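Local coordinates for lipid binding protein (Grifola frondosa, PDB 5H0Q) that binds lipids and probably recognises membrane domains rich in both sphingomyelin and cholesterol, for which it serves as a specific probe, at residues E22-T25 with Q26-A30; D161-L164 with H165-D168; G189-T192 with T193-V196. All blocks are in the same frame, centred on the assembly; numbering follows the deposited sequence. Where two conformers were deposited one is given.

How the interactions relate
The three local contacts follow one another along the chain. Interaction 1 starts helix 26-35 at the surface, interaction 2 spans about two turns of helix 160-169, and interaction 3 is the loop joining strands 182-188 and 193-201. Interaction 1 stands apart, its centre 36 Å from that of interaction 2 and 35 Å from that of interaction 3, across the centre of the chain from both. Interactions 2 and 3 are closer, with centres 19 Å apart and nearest atoms about 9 Å apart. Interaction 2 packs on the five-stranded antiparallel sheet and interaction 3 belongs to the mixed sheet, so they represent the two sheets of this beta-rich protein.

Interaction 1. Residues E22-T25 with Q26-A30; sequences EVIT and QADMA
Asp28 OD2 is gripped by two earlier residues: it accepts the backbone N-H of Thr25 and forms a salt bridge with Lys21. The bond from Thr25 N to Asp28 OD2 is 2.9 Å long and essentially straight, with 179° at the hydrogen, although the donor arrives from above the carboxylate plane and not within it. In return, Thr25 OG1 accepts from Asp28 N at 2.9 Å. Thr25 holds its hydroxyl between its own backbone N and carbonyl carbon (chi1 67°), which turns OG1 towards the first turn of the helix. This reciprocal pair is a capping box, with Thr25 as the N-cap of helix 26-35, and it gives partners to two backbone N-H groups at the loop-to-helix junction. The helical bonding pattern is already under way, since Met29 N donates to Thr25 O at 3.1 Å. A water lies 2.7 Å from Thr25 OG1 and donates a weak bond of 3.4 Å to Asp28 OD1. Next to the capping box, Ile24 CG2 packs on Met29 CG at 4.0 Å, the two side chains crossing at about a right angle. The Met29 side chain bends at its last torsion, bringing CE to 3.7 Å from Thr25 O. Leu12 of helix 9-13 touches Ile24, Asp28 and Met29, linking this helix start to the preceding helix.

Interaction 2. Residues D161-L164 with H165-D168; sequences DYML and HLLD
The Tyr162 ring has Leu166 over one of its faces: Leu166 CG stands 4.1 Å above the ring plane, displaced from the ring centre towards the rim. The closest approach of the two side chains is between Tyr162 CE2 and Leu166 CD1, at 3.7 Å, while the other methyl, Leu166 CD2, lies 4.0 Å from Tyr162 OH, so the branched end of the leucine spans the phenol from CE2 to its hydroxyl. With CG opposite the backbone N (chi1 179°) the Tyr162 ring stands out from the helix, and Leu166, its CG beside its own backbone N, reaches back to it. The methyl CD1 of Leu166 also meets Met163, whose CE is 3.9 Å away. Met163 bends at both of its later torsions, folding SD and CE back beside that methyl. On another flank of the helix, Leu164 CD1 approaches Asp168 OD2 at 3.8 Å, with the two side chains crossing at a slant. The backbone carries the regular alpha-helical ladder from residue i+4 to i. Its shortest rung, Asp168 N to Leu164 O, is 2.8 Å long. Met163, which is buried against Phe129 and Trp154 as well, and Leu167 both touch Leu145, which joins this helix to strand 143-150 at the border of the antiparallel sheet. The seat on the sheet is largely apolar, with a hydrogen bond from Gln133 NE2 to Leu167 O, whereas a salt bridge from Asp168 OD1 to Arg82, the principal partner of this carboxylate, ties the later turn to the loop that carries Phe81, and Leu164 rests on both of those loop residues.

Interaction 3. Residues G189-T192 with T193-V196; sequences GNET and TAYV
The backbone doubles back between Gly189 and Tyr195, where Gly189 N donates to Tyr195 O at 2.9 Å in a nearly straight bond (162° at the hydrogen). Inside the turn, the methyl of Ala194 points at the loop, with its CB 3.4 Å from Glu191 O and 3.5 Å from Gly189 O. Glu191 folds its side chain back alongside the start of the strand: with chi1 at 58°, CG sits between the backbone N and carbonyl carbon, and the extended chain beyond places CD 3.3 Å from Thr193 O. Residues 189-192 form the connection of a beta-hairpin, between the antiparallel strands 182-188 and 193-201. The second of these also pairs in parallel with strand 60-68, through backbone bonds that include Ala194 with Cys60 and Leu62. Two waters extend the reach of the carboxylate. One donates to Glu191 OE1 at 2.8 Å and accepts from Thr193 N at 2.9 Å; the other donates to OE2 and accepts from Tyr195 N at 3.0 Å. Each carboxylate oxygen is therefore joined by water to an N-H of alternate strand residues. Lys52 of helix 41-55 makes a long, weak ion pair with Glu191 OE1, and Thr193 and Tyr195 also rest on that lysine. On the loop, Glu191 O accepts from the side chain of Asn134, and Asn190 OD1 accepts from Ser142 N.

Interaction 1. Residues E22-T25 with Q26-A30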
loop_
_atom_site.group_PDB
_atom_site.type_symbol
_atom_site.label_atom_id
_atom_site.label_comp_id
_atom_site.label_asym_id
_atom_site.label_seq_id
_atom_site.Cartn_x
_atom_site.Cartn_y
_atom_site.Cartn_z
ATOM N N GLU A 22 -5.202 -16.123 27.282
ATOM C CA GLU A 22 -5.945 -15.158 28.080
ATOM C C GLU A 22 -6.143 -13.859 27.315
ATOM O O GLU A 22 -7.265 -13.347 27.232
ATOM C CB GLU A 22 -5.227 -14.909 29.409
ATOM C CG GLU A 22 -5.135 -16.155 30.274
ATOM C CD GLU A 22 -4.164 -16.005 31.419
ATOM O OE1 GLU A 22 -4.111 -14.910 32.017
ATOM O OE2 GLU A 22 -3.452 -16.985 31.719
ATOM N N VAL A 23 -5.077 -13.334 26.711
ATOM C CA VAL A 23 -5.137 -12.102 25.927
ATOM C C VAL A 23 -4.500 -12.330 24.568
ATOM O O VAL A 23 -3.296 -12.596 24.479
ATOM C CB VAL A 23 -4.441 -10.931 26.642
ATOM C CG1 VAL A 23 -4.479 -9.690 25.773
ATOM C CG2 VAL A 23 -5.090 -10.679 27.959
ATOM N N ILE A 24 -5.286 -12.152 23.514
ATOM C CA ILE A 24 -4.794 -12.221 22.144
ATOM C C ILE A 24 -4.340 -10.824 21.762
ATOM O O ILE A 24 -5.126 -9.870 21.809
ATOM C CB ILE A 24 -5.880 -12.754 21.195
ATOM C CG1 ILE A 24 -6.128 -14.231 21.538
ATOM C CG2 ILE A 24 -5.484 -12.570 19.724
ATOM C CD1 ILE A 24 -7.305 -14.804 20.858
ATOM N N THR A 25 -3.069 -10.695 21.415
ATOM C CA THR A 25 -2.461 -9.393 21.251
ATOM C C THR A 25 -2.545 -8.927 19.806
ATOM O O THR A 25 -2.845 -9.690 18.879
ATOM C CB THR A 25 -1.000 -9.419 21.691
ATOM O OG1 THR A 25 -0.259 -10.253 20.791
ATOM C CG2 THR A 25 -0.858 -9.961 23.104
ATOM N N GLN A 26 -2.185 -7.670 19.607
ATOM C CA GLN A 26 -2.042 -7.153 18.257
ATOM C C GLN A 26 -0.916 -7.856 17.526
ATOM O O GLN A 26 -1.022 -8.129 16.316
ATOM C CB GLN A 26 -1.793 -5.644 18.271
ATOM C CG GLN A 26 -3.040 -4.789 18.218
ATOM C CD GLN A 26 -2.790 -3.487 17.492
ATOM O OE1 GLN A 26 -2.239 -2.550 18.060
ATOM N NE2 GLN A 26 -3.174 -3.431 16.219
ATOM N N ALA A 27 0.151 -8.212 18.249
ATOM C CA ALA A 27 1.236 -8.967 17.644
ATOM C C ALA A 27 0.754 -10.326 17.166
ATOM O O ALA A 27 1.168 -10.788 16.103
ATOM C CB ALA A 27 2.385 -9.146 18.627
ATOM N N ASP A 28 -0.114 -10.982 17.942
ATOM C CA ASP A 28 -0.668 -12.279 17.529
ATOM C C ASP A 28 -1.477 -12.133 16.244
ATOM O O ASP A 28 -1.345 -12.930 15.302
ATOM C CB ASP A 28 -1.565 -12.847 18.635
ATOM C CG ASP A 28 -0.819 -13.187 19.914
ATOM O OD1 ASP A 28 0.391 -13.520 19.873
ATOM O OD2 ASP A 28 -1.463 -13.128 21.008
ATOM N N MET A 29 -2.342 -11.118 16.183
ATOM C CA MET A 29 -3.183 -10.984 15.001
ATOM C C MET A 29 -2.358 -10.598 13.783
ATOM O O MET A 29 -2.650 -11.036 12.662
ATOM C CB MET A 29 -4.282 -9.960 15.271
ATOM C CG MET A 29 -5.181 -10.395 16.398
ATOM S SD MET A 29 -6.559 -9.272 16.655
ATOM C CE MET A 29 -5.754 -7.921 17.424
ATOM N N ALA A 30 -1.305 -9.814 13.990
ATOM C CA ALA A 30 -0.420 -9.440 12.896
ATOM C C ALA A 30 0.343 -10.648 12.375
ATOM O O ALA A 30 0.516 -10.815 11.156
ATOM C CB ALA A 30 0.534 -8.344 13.375
HETATM O O HOH W 1 2.091 -11.175 21.701
#

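Interaction 2. Residues D161-L164 with H165-D168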
loop_
_atom_site.group_PDB
_atom_site.type_symbol
_atom_site.label_atom_id
_atom_site.label_comp_id
_atom_site.label_asym_id
_atom_site.label_seq_id
_atom_site.Cartn_x
_atom_site.Cartn_y
_atom_site.Cartn_z
ATOM N N ASP A 161 5.737 18.927 -1.890
ATOM C CA ASP A 161 6.894 19.139 -2.747
ATOM C C ASP A 161 8.069 18.299 -2.283
ATOM O O ASP A 161 8.849 17.801 -3.106
ATOM C CB ASP A 161 7.277 20.621 -2.775
ATOM C CG ASP A 161 6.261 21.472 -3.510
ATOM O OD1 ASP A 161 5.618 20.958 -4.447
ATOM O OD2 ASP A 161 6.106 22.655 -3.154
ATOM N N TYR A 162 8.223 18.143 -0.964
ATOM C CA TYR A 162 9.356 17.391 -0.436
ATOM C C TYR A 162 9.181 15.895 -0.671
ATOM O O TYR A 162 10.134 15.204 -1.052
ATOM C CB TYR A 162 9.530 17.674 1.056
ATOM C CG TYR A 162 10.671 16.907 1.677
ATOM C CD1 TYR A 162 11.985 17.185 1.326
ATOM C CD2 TYR A 162 10.445 15.917 2.621
ATOM C CE1 TYR A 162 13.045 16.493 1.895
ATOM C CE2 TYR A 162 11.500 15.215 3.193
ATOM C CZ TYR A 162 12.793 15.511 2.824
ATOM O OH TYR A 162 13.843 14.820 3.384
ATOM N N MET A 163 7.979 15.374 -0.446
ATOM C CA MET A 163 7.747 13.954 -0.716
ATOM C C MET A 163 7.943 13.629 -2.192
ATOM O O MET A 163 8.521 12.591 -2.529
ATOM C CB MET A 163 6.355 13.548 -0.224
ATOM C CG MET A 163 6.194 13.742 1.303
ATOM S SD MET A 163 7.566 13.025 2.254
ATOM C CE MET A 163 7.488 11.302 1.728
ATOM N N LEU A 164 7.495 14.504 -3.087
ATOM C CA LEU A 164 7.732 14.267 -4.509
ATOM C C LEU A 164 9.225 14.285 -4.822
ATOM O O LEU A 164 9.718 13.471 -5.615
ATOM C CB LEU A 164 6.985 15.306 -5.332
ATOM C CG LEU A 164 7.079 15.193 -6.852
ATOM C CD1 LEU A 164 6.592 13.826 -7.350
ATOM C CD2 LEU A 164 6.276 16.309 -7.468
ATOM N N HIS A 165 9.974 15.183 -4.176
ATOM C CA HIS A 165 11.422 15.204 -4.355
ATOM C C HIS A 165 12.051 13.883 -3.936
ATOM O O HIS A 165 12.954 13.377 -4.609
ATOM C CB HIS A 165 12.042 16.351 -3.548
ATOM C CG HIS A 165 13.533 16.265 -3.455
ATOM N ND1 HIS A 165 14.201 16.137 -2.255
ATOM C CD2 HIS A 165 14.484 16.254 -4.418
ATOM C CE1 HIS A 165 15.499 16.068 -2.483
ATOM N NE2 HIS A 165 15.699 16.140 -3.788
ATOM N N LEU A 166 11.600 13.314 -2.817
ATOM C CA LEU A 166 12.091 12.003 -2.409
ATOM C C LEU A 166 11.730 10.942 -3.439
ATOM O O LEU A 166 12.537 10.052 -3.733
ATOM C CB LEU A 166 11.526 11.628 -1.032
ATOM C CG LEU A 166 12.033 12.454 0.162
ATOM C CD1 LEU A 166 11.344 11.955 1.438
ATOM C CD2 LEU A 166 13.553 12.366 0.261
ATOM N N LEU A 167 10.527 11.036 -4.014
ATOM C CA LEU A 167 10.108 10.056 -5.012
ATOM C C LEU A 167 10.923 10.176 -6.290
ATOM O O LEU A 167 11.261 9.157 -6.908
ATOM C CB LEU A 167 8.615 10.210 -5.299
ATOM C CG LEU A 167 7.698 9.615 -4.224
ATOM C CD1 LEU A 167 6.244 10.071 -4.385
ATOM C CD2 LEU A 167 7.774 8.076 -4.210
ATOM N N ASP A 168 11.250 11.408 -6.702
ATOM C CA ASP A 168 11.976 11.607 -7.954
ATOM C C ASP A 168 13.434 11.208 -7.834
ATOM O O ASP A 168 14.038 10.774 -8.827
ATOM C CB ASP A 168 11.890 13.066 -8.404
ATOM C CG ASP A 168 10.518 13.437 -8.921
ATOM O OD1 ASP A 168 10.279 14.639 -9.162
ATOM O OD2 ASP A 168 9.680 12.524 -9.082
#

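Interaction 3. Residues G189-T192 with T193-V196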
loop_
_atom_site.group_PDB
_atom_site.type_symbol
_atom_site.label_atom_id
_atom_site.label_comp_id
_atom_site.label_asym_id
_atom_site.label_seq_id
_atom_site.Cartn_x
_atom_site.Cartn_y
_atom_site.Cartn_z
ATOM N N GLY A 189 7.675 -3.192 -9.880
ATOM C CA GLY A 189 8.364 -3.556 -11.093
ATOM C C GLY A 189 8.984 -2.332 -11.730
ATOM O O GLY A 189 8.604 -1.197 -11.449
ATOM N N ASN A 190 9.980 -2.552 -12.580
ATOM C CA ASN A 190 10.603 -1.460 -13.317
ATOM C C ASN A 190 10.095 -1.534 -14.755
ATOM O O ASN A 190 10.759 -2.070 -15.635
ATOM C CB ASN A 190 12.095 -1.554 -13.260
ATOM C CG ASN A 190 12.766 -0.306 -13.786
ATOM O OD1 ASN A 190 12.118 0.726 -13.954
ATOM N ND2 ASN A 190 14.060 -0.381 -14.025
ATOM N N GLU A 191 8.910 -0.976 -14.984
ATOM C CA GLU A 191 8.320 -0.951 -16.318
ATOM C C GLU A 191 7.239 0.121 -16.352
ATOM O O GLU A 191 6.795 0.628 -15.310
ATOM C CB GLU A 191 7.759 -2.322 -16.702
ATOM C CG GLU A 191 6.716 -2.878 -15.755
ATOM C CD GLU A 191 6.136 -4.201 -16.231
ATOM O OE1 GLU A 191 5.920 -4.356 -17.453
ATOM O OE2 GLU A 191 5.896 -5.090 -15.387
ATOM N N THR A 192 6.813 0.458 -17.576
ATOM C CA THR A 192 5.860 1.549 -17.751
ATOM C C THR A 192 4.522 1.246 -17.094
ATOM O O THR A 192 3.872 2.159 -16.566
ATOM C CB THR A 192 5.652 1.873 -19.236
ATOM O OG1 THR A 192 5.207 0.717 -19.961
ATOM C CG2 THR A 192 6.941 2.385 -19.849
ATOM N N THR A 193 4.067 -0.008 -17.147
ATOM C CA THR A 193 2.832 -0.401 -16.467
ATOM C C THR A 193 3.234 -1.402 -15.384
ATOM O O THR A 193 3.301 -2.608 -15.621
ATOM C CB THR A 193 1.784 -0.961 -17.451
ATOM O OG1 THR A 193 2.384 -1.909 -18.331
ATOM C CG2 THR A 193 1.251 0.139 -18.292
ATOM N N ALA A 194 3.514 -0.888 -14.186
ATOM C CA ALA A 194 4.235 -1.636 -13.162
ATOM C C ALA A 194 3.308 -2.130 -12.061
ATOM O O ALA A 194 2.439 -1.392 -11.589
ATOM C CB ALA A 194 5.333 -0.776 -12.537
ATOM N N TYR A 195 3.510 -3.379 -11.649
ATOM C CA TYR A 195 2.864 -3.878 -10.442
ATOM C C TYR A 195 3.583 -3.293 -9.246
ATOM O O TYR A 195 4.822 -3.292 -9.179
ATOM C CB TYR A 195 2.916 -5.401 -10.371
ATOM C CG TYR A 195 1.887 -6.133 -11.210
ATOM C CD1 TYR A 195 1.319 -7.315 -10.753
ATOM C CD2 TYR A 195 1.491 -5.647 -12.428
ATOM C CE1 TYR A 195 0.391 -8.002 -11.507
ATOM C CE2 TYR A 195 0.567 -6.339 -13.204
ATOM C CZ TYR A 195 0.014 -7.503 -12.731
ATOM O OH TYR A 195 -0.911 -8.190 -13.491
ATOM N N VAL A 196 2.803 -2.828 -8.276
ATOM C CA VAL A 196 3.338 -2.299 -7.026
ATOM C C VAL A 196 2.671 -3.065 -5.900
ATOM O O VAL A 196 1.467 -3.333 -5.968
ATOM C CB VAL A 196 3.066 -0.789 -6.908
ATOM C CG1 VAL A 196 3.479 -0.266 -5.530
ATOM C CG2 VAL A 196 3.790 -0.061 -7.982
HETATM O O HOH W 2 5.790 -4.830 -12.905
HETATM O O HOH W 3 4.866 -2.205 -18.901
#